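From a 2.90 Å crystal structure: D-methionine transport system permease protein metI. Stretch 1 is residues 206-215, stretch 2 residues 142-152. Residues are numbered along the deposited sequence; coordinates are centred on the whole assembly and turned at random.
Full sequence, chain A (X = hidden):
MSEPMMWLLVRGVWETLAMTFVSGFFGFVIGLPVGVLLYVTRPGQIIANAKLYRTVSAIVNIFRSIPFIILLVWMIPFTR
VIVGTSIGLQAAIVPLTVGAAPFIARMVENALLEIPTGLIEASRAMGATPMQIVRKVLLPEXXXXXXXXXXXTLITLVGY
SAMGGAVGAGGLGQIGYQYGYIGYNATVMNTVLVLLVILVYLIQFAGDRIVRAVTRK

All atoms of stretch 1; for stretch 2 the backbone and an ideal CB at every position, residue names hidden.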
# COMPACT_ATOMS: atom_id res chain seq x y z
N ALA A 206 6.90 -27.88 14.79
CA ALA A 206 8.27 -27.83 14.30
C ALA A 206 8.41 -26.86 13.12
O ALA A 206 9.24 -25.96 13.16
CB ALA A 206 8.76 -29.21 13.92
N GLY A 207 7.58 -27.03 12.09
CA GLY A 207 7.59 -26.13 10.95
C GLY A 207 7.51 -24.66 11.35
O GLY A 207 8.36 -23.86 10.96
N ASP A 208 6.50 -24.30 12.13
CA ASP A 208 6.39 -22.95 12.64
C ASP A 208 7.71 -22.53 13.27
O ASP A 208 8.21 -21.47 12.99
CB ASP A 208 5.25 -22.87 13.66
CG ASP A 208 3.90 -23.17 13.03
OD1 ASP A 208 3.89 -23.56 11.83
OD2 ASP A 208 2.85 -23.04 13.72
N ARG A 209 8.28 -23.39 14.11
CA ARG A 209 9.57 -23.10 14.73
C ARG A 209 10.62 -22.75 13.69
O ARG A 209 11.45 -21.87 13.91
CB ARG A 209 10.05 -24.28 15.58
CG ARG A 209 11.26 -23.95 16.43
CD ARG A 209 10.91 -23.03 17.59
NE ARG A 209 10.51 -23.76 18.80
CZ ARG A 209 9.88 -23.21 19.84
NH1 ARG A 209 9.57 -23.95 20.90
NH2 ARG A 209 9.55 -21.92 19.82
N ILE A 210 10.60 -23.42 12.55
CA ILE A 210 11.53 -23.07 11.48
C ILE A 210 11.16 -21.75 10.79
O ILE A 210 12.03 -20.92 10.54
CB ILE A 210 11.65 -24.20 10.44
CG1 ILE A 210 12.03 -25.50 11.15
CG2 ILE A 210 12.69 -23.85 9.37
CD1 ILE A 210 11.77 -26.74 10.33
N VAL A 211 9.89 -21.55 10.49
CA VAL A 211 9.46 -20.35 9.78
C VAL A 211 9.66 -19.08 10.61
O VAL A 211 10.11 -18.05 10.10
CB VAL A 211 7.98 -20.45 9.32
CG1 VAL A 211 7.52 -19.12 8.74
CG2 VAL A 211 7.80 -21.59 8.33
N ARG A 212 9.29 -19.16 11.89
CA ARG A 212 9.56 -18.12 12.87
C ARG A 212 11.06 -17.83 12.98
O ARG A 212 11.47 -16.75 13.39
CB ARG A 212 8.97 -18.56 14.22
CG ARG A 212 9.53 -17.86 15.43
CD ARG A 212 9.19 -18.65 16.70
NE ARG A 212 10.14 -18.36 17.78
CZ ARG A 212 11.29 -19.01 17.97
NH1 ARG A 212 12.09 -18.68 18.98
NH2 ARG A 212 11.64 -19.99 17.15
N ALA A 213 11.88 -18.79 12.56
CA ALA A 213 13.33 -18.64 12.62
C ALA A 213 13.94 -17.82 11.47
O ALA A 213 15.07 -17.33 11.59
CB ALA A 213 14.00 -20.02 12.70
N VAL A 214 13.21 -17.67 10.37
CA VAL A 214 13.67 -16.87 9.22
C VAL A 214 13.54 -15.34 9.43
O VAL A 214 12.54 -14.87 9.99
CB VAL A 214 12.96 -17.30 7.91
CG1 VAL A 214 12.99 -18.83 7.75
CG2 VAL A 214 11.53 -16.76 7.90
N THR A 215 14.54 -14.58 8.98
CA THR A 215 14.73 -13.17 9.39
C THR A 215 13.91 -12.11 8.62
O THR A 215 13.87 -12.08 7.39
CB THR A 215 16.23 -12.77 9.37
OG1 THR A 215 16.79 -13.04 8.08
CG2 THR A 215 17.00 -13.56 10.43
N UNK A 142 11.37 -16.66 -0.63
CA UNK A 142 10.15 -17.38 -0.22
C UNK A 142 10.43 -18.47 0.81
O UNK A 142 9.52 -19.23 1.16
CB UNK A 142 9.47 -18.00 -1.44
N UNK A 143 11.67 -18.57 1.28
CA UNK A 143 12.05 -19.65 2.20
C UNK A 143 11.02 -19.81 3.32
O UNK A 143 10.59 -20.92 3.64
CB UNK A 143 13.43 -19.38 2.80
N UNK A 144 10.61 -18.69 3.94
CA UNK A 144 9.49 -18.79 4.89
C UNK A 144 8.26 -19.38 4.22
O UNK A 144 7.65 -20.31 4.75
CB UNK A 144 9.15 -17.42 5.48
N UNK A 145 7.91 -18.86 3.04
CA UNK A 145 6.77 -19.36 2.31
C UNK A 145 6.90 -20.85 2.06
O UNK A 145 5.97 -21.64 2.32
CB UNK A 145 6.61 -18.61 0.99
N UNK A 146 8.07 -21.24 1.56
CA UNK A 146 8.32 -22.60 1.14
C UNK A 146 8.36 -23.53 2.32
O UNK A 146 7.88 -24.66 2.24
CB UNK A 146 9.63 -22.69 0.35
N UNK A 147 8.95 -23.06 3.41
CA UNK A 147 9.00 -23.88 4.59
C UNK A 147 7.60 -23.99 5.13
O UNK A 147 7.15 -25.08 5.52
CB UNK A 147 9.96 -23.31 5.63
N UNK A 148 6.85 -22.90 5.05
CA UNK A 148 5.45 -23.07 5.38
C UNK A 148 4.76 -24.19 4.55
O UNK A 148 4.08 -25.06 5.13
CB UNK A 148 4.72 -21.74 5.17
N UNK A 149 4.93 -24.19 3.22
CA UNK A 149 4.34 -25.22 2.35
C UNK A 149 4.73 -26.64 2.74
O UNK A 149 3.94 -27.58 2.60
CB UNK A 149 4.75 -24.97 0.90
N UNK A 150 5.98 -26.80 3.16
CA UNK A 150 6.51 -28.11 3.56
C UNK A 150 5.75 -28.65 4.76
O UNK A 150 5.26 -29.81 4.77
CB UNK A 150 8.00 -28.02 3.88
N UNK A 151 5.68 -27.80 5.78
CA UNK A 151 4.83 -28.07 6.92
C UNK A 151 3.51 -28.50 6.33
O UNK A 151 3.13 -29.66 6.43
CB UNK A 151 4.69 -26.86 7.85
N UNK A 152 2.82 -27.59 5.65
CA UNK A 152 1.50 -27.94 5.19
C UNK A 152 1.46 -29.20 4.29
O UNK A 152 0.45 -29.92 4.29
CB UNK A 152 0.91 -26.75 4.44

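Stretch 2 is helical throughout and runs nearly antiparallel to helix 206-211, at 177°, with the axes 9.1 Å apart at closest. Stretch 1 offers it a mostly apolar edge: Gly207, Ile210, Val211 and Val214.

Position 142 has nothing of stretch 1 within reach of its CB. Stretch 1 sets no requirement here. The residue is Ala142; its O accepts the backbone hydrogen bond from the N of position 146, at 2.5 Å.

At position 143 CA-to-CB points sideways, and the ideal CB lies 5.0 Å from Val214 CG1. A longer apolar chain could close the gap; a short one would leave it open. The residue is Leu143. Its CD2 comes to 4.0 Å from Val214 CG1.

At position 144 the ideal CB is already 3.5 Å from Val214 CG2 and 4.0 Å from Val211 CG1. A compact apolar residue suits this crowded spot. The backbone adds a hint: phi is -57°, and the N has no bond to the turn before, so proline fits as well as alanine. The residue is Pro144, which has no amide hydrogen to give. Its CB packs 3.5 Å from Val214 CG2 and 4.2 Å from Val211 CG1, and the helix is kinked here.

Position 145 points away from stretch 1. An ideal CB would lie 3.0 Å from the O of position 142, a clash within the helix itself. This favours glycine, and the residue is Gly145.

Position 146 points sideways with no partner in range, so many side chains would do. The residue is Leu146, whose end leads away from stretch 1.

Position 147 points toward stretch 1. Its ideal CB is 3.9 Å from Val211 CG2 and 4.7 Å from Ile210 CG2. A medium apolar side chain, such as valine or isoleucine, is the natural choice. The residue is Val147, with chi1 in t. Its CG1 reaches 3.5 Å from Val211 CG2 and 3.7 Å from Ile210 CG2, touching two successive residues of the facing helix.

Position 148 points sideways, with its ideal CB 4.4 Å from Val211 CG2. Apolar and polar residues are both plausible at this looser contact. The residue is Asn148. Its OD1 lies 4.3 Å from Val211 CG2, and no hydrogen bond crosses to stretch 1.

Positions 149 and 150 find no neighbour in stretch 1, which leaves their choice open. They are Ala149 and Ala150.

Position 151 points toward Gly207, with its ideal CB 4.3 Å from Gly207 CA. The missing side chain there makes room for a small residue: alanine, serine or threonine. The residue is Thr151, in rotamer m. Its OG1 sits 3.3 Å from Gly207 CA and donates a hydrogen bond to Val147 O, at 3.1 Å, so the hydroxyl is satisfied within its own helix. An ideal CB on Gly207 would lie only 2.0 Å from Thr151 OG1.

Position 152 is out of reach of stretch 1, which therefore does not specify it. The residue is Ile152.

Stretch 2 142-152: ALPGLVNAATI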
# COMPACT_ATOMS: atom_id res chain seq x y z
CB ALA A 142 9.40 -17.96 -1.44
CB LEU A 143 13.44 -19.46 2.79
CG LEU A 143 13.74 -20.60 3.76
CD1 LEU A 143 14.04 -21.88 2.96
CD2 LEU A 143 14.91 -20.31 4.62
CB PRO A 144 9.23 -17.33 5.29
CG PRO A 144 9.96 -16.51 4.28
CD PRO A 144 11.14 -17.33 3.87
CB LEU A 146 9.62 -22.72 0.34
CG LEU A 146 9.58 -22.06 -1.05
CD1 LEU A 146 10.94 -22.15 -1.75
CD2 LEU A 146 8.48 -22.71 -1.89
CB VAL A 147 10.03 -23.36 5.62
CG1 VAL A 147 9.86 -24.03 7.00
CG2 VAL A 147 11.43 -23.60 5.06
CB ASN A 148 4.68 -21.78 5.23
CG ASN A 148 3.47 -21.77 6.11
OD1 ASN A 148 3.59 -21.59 7.33
ND2 ASN A 148 2.30 -22.06 5.53
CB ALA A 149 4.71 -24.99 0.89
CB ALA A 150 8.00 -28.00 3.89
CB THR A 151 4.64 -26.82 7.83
OG1 THR A 151 5.92 -26.21 8.09
CG2 THR A 151 3.94 -27.21 9.16
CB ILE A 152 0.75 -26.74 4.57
CG1 ILE A 152 -0.74 -27.04 4.51
CG2 ILE A 152 1.34 -26.35 3.24
CD1 ILE A 152 -1.41 -26.84 5.87
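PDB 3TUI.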